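Local coordinates for protein ORF59 (Human herpesvirus 8, PDB 3HSL) that serves as the accessory subunit of the viral DNA polymerase in lytic replication, raising its processivity, probably as a sliding clamp, at residues Val196-Ser201 with Ser250-Glu255. Residues are numbered along the deposited sequence; the frame is centred on the assembly and turned at random.
Sequences VTVSVS and SRVSLE
Val196 and Val198 pair with Val252 and Ser250 through four backbone hydrogen bonds, the ladder of two antiparallel strands whose axes run at 142° to each other. At one rung Val196 N gives its hydrogen to Val252 O at 2.7 Å, a nearly straight bond, while the return bond from Val252 N to Val196 O is more bent, 135° at the hydrogen. The next rung joins Val198 N to Ser250 O and Ser250 N to Val198 O. Between them sits the non-hydrogen-bonded pair Thr197 and Arg251, with CA atoms 3.9 Å apart. Here each strand turns a CA-H to the other's carbonyl: Arg251 CA lies 3.1 Å from Val196 O, and Thr197 CA comes close to Ser250 O.

On the face that carries Thr197 and Arg251, the two side chains lie alongside, pointing the same way. The threonine methyl CG2, anti to its own carbonyl carbon, meets Arg251 CB and, 3.6 Å away, Arg251 NE; the guanidinium meets it obliquely.

The other face, with Val196, Val198, Ser250 and Val252, is buried and mostly apolar. Val196 CG2 reaches Leu254 CD1 and CB, the two side chains crossing at a slant, just where the second strand gives way to helix 254-263. Val198 CG2 and Val252 CG2 approach more loosely, at 4.3 Å, and Trp276 of strand 270-276 touches both Val198 and Ser250. Ser253 is the N-cap of the helix: its OG makes a weak bond to Ser256 N and is hydrogen-bonded to Asp193 OD2.

Strand 206-211 flanks 196-201 on its other edge, so 196-201 is an inner strand here; both segments belong to the herpesvirus accessory-factor family, grouped with the DNA clamps. Backbone bonds set the register, while the Val196-Leu254 contact ties the strand to the first turn of the helix.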
loop_
_atom_site.group_PDB
_atom_site.type_symbol
_atom_site.label_atom_id
_atom_site.label_comp_id
_atom_site.label_asym_id
_atom_site.label_seq_id
_atom_site.Cartn_x
_atom_site.Cartn_y
_atom_site.Cartn_z
ATOM N N VAL A 196 19.785 0.581 26.504
ATOM C CA VAL A 196 20.287 1.886 26.904
ATOM C C VAL A 196 19.813 2.079 28.324
ATOM O O VAL A 196 18.644 1.824 28.617
ATOM C CB VAL A 196 19.633 3.025 26.139
ATOM C CG1 VAL A 196 20.490 4.276 26.280
ATOM C CG2 VAL A 196 19.507 2.692 24.684
ATOM N N THR A 197 20.688 2.520 29.223
ATOM C CA THR A 197 20.213 2.749 30.563
ATOM C C THR A 197 19.989 4.269 30.601
ATOM O O THR A 197 20.833 5.024 30.150
ATOM C CB THR A 197 21.176 2.257 31.644
ATOM O OG1 THR A 197 22.238 3.191 31.797
ATOM C CG2 THR A 197 21.732 0.875 31.312
ATOM N N VAL A 198 18.845 4.696 31.135
ATOM C CA VAL A 198 18.455 6.097 31.253
ATOM C C VAL A 198 18.317 6.311 32.748
ATOM O O VAL A 198 17.586 5.588 33.400
ATOM C CB VAL A 198 17.072 6.316 30.628
ATOM C CG1 VAL A 198 16.741 7.802 30.510
ATOM C CG2 VAL A 198 16.998 5.684 29.228
ATOM N N SER A 199 18.998 7.282 33.324
ATOM C CA SER A 199 18.855 7.470 34.761
ATOM C C SER A 199 18.610 8.921 35.094
ATOM O O SER A 199 18.870 9.802 34.275
ATOM C CB SER A 199 20.061 6.934 35.534
ATOM O OG SER A 199 21.227 7.626 35.180
ATOM N N VAL A 200 18.108 9.168 36.295
ATOM C CA VAL A 200 17.810 10.509 36.712
ATOM C C VAL A 200 18.311 10.648 38.119
ATOM O O VAL A 200 18.031 9.809 38.981
ATOM C CB VAL A 200 16.279 10.793 36.687
ATOM C CG1 VAL A 200 15.987 12.235 37.030
ATOM C CG2 VAL A 200 15.700 10.513 35.328
ATOM N N SER A 201 19.059 11.720 38.336
ATOM C CA SER A 201 19.630 12.047 39.616
ATOM C C SER A 201 18.831 13.153 40.262
ATOM O O SER A 201 18.603 14.190 39.638
ATOM C CB SER A 201 21.032 12.574 39.397
ATOM O OG SER A 201 21.492 13.166 40.587
ATOM N N SER A 250 16.511 3.227 34.359
ATOM C CA SER A 250 15.779 2.351 33.468
ATOM C C SER A 250 16.727 1.874 32.416
ATOM O O SER A 250 17.625 2.597 32.027
ATOM C CB SER A 250 14.639 3.083 32.780
ATOM O OG SER A 250 13.679 3.516 33.723
ATOM N N ARG A 251 16.527 0.646 31.961
ATOM C CA ARG A 251 17.336 0.102 30.883
ATOM C C ARG A 251 16.387 -0.459 29.829
ATOM O O ARG A 251 15.882 -1.582 29.918
ATOM C CB ARG A 251 18.451 -0.851 31.339
ATOM C CG ARG A 251 18.106 -1.970 32.256
ATOM C CD ARG A 251 19.351 -2.852 32.454
ATOM N NE ARG A 251 20.511 -2.088 32.916
ATOM C CZ ARG A 251 20.840 -1.896 34.194
ATOM N NH1 ARG A 251 20.100 -2.413 35.169
ATOM N NH2 ARG A 251 21.917 -1.185 34.505
ATOM N N VAL A 252 16.159 0.368 28.827
ATOM C CA VAL A 252 15.241 0.064 27.758
ATOM C C VAL A 252 15.928 -0.228 26.434
ATOM O O VAL A 252 17.153 -0.048 26.297
ATOM C CB VAL A 252 14.316 1.272 27.549
ATOM C CG1 VAL A 252 13.654 1.651 28.869
ATOM C CG2 VAL A 252 15.108 2.440 27.037
ATOM N N SER A 253 15.128 -0.678 25.465
ATOM C CA SER A 253 15.633 -0.982 24.136
ATOM C C SER A 253 15.926 0.274 23.348
ATOM O O SER A 253 15.075 1.168 23.264
ATOM C CB SER A 253 14.616 -1.777 23.352
ATOM O OG SER A 253 15.025 -1.836 22.001
ATOM N N LEU A 254 17.130 0.332 22.774
ATOM C CA LEU A 254 17.564 1.464 21.964
ATOM C C LEU A 254 16.665 1.697 20.762
ATOM O O LEU A 254 16.302 2.842 20.513
ATOM C CB LEU A 254 19.005 1.302 21.497
ATOM C CG LEU A 254 19.600 2.461 20.678
ATOM C CD1 LEU A 254 19.578 3.798 21.429
ATOM C CD2 LEU A 254 21.004 2.132 20.222
ATOM N N GLU A 255 16.308 0.635 20.023
ATOM C CA GLU A 255 15.410 0.776 18.864
ATOM C C GLU A 255 14.106 1.394 19.318
ATOM O O GLU A 255 13.608 2.340 18.696
ATOM C CB GLU A 255 15.050 -0.553 18.205
ATOM C CG GLU A 255 16.165 -1.339 17.510
ATOM C CD GLU A 255 15.620 -2.606 16.826
ATOM O OE1 GLU A 255 14.372 -2.685 16.604
ATOM O OE2 GLU A 255 16.452 -3.505 16.520
#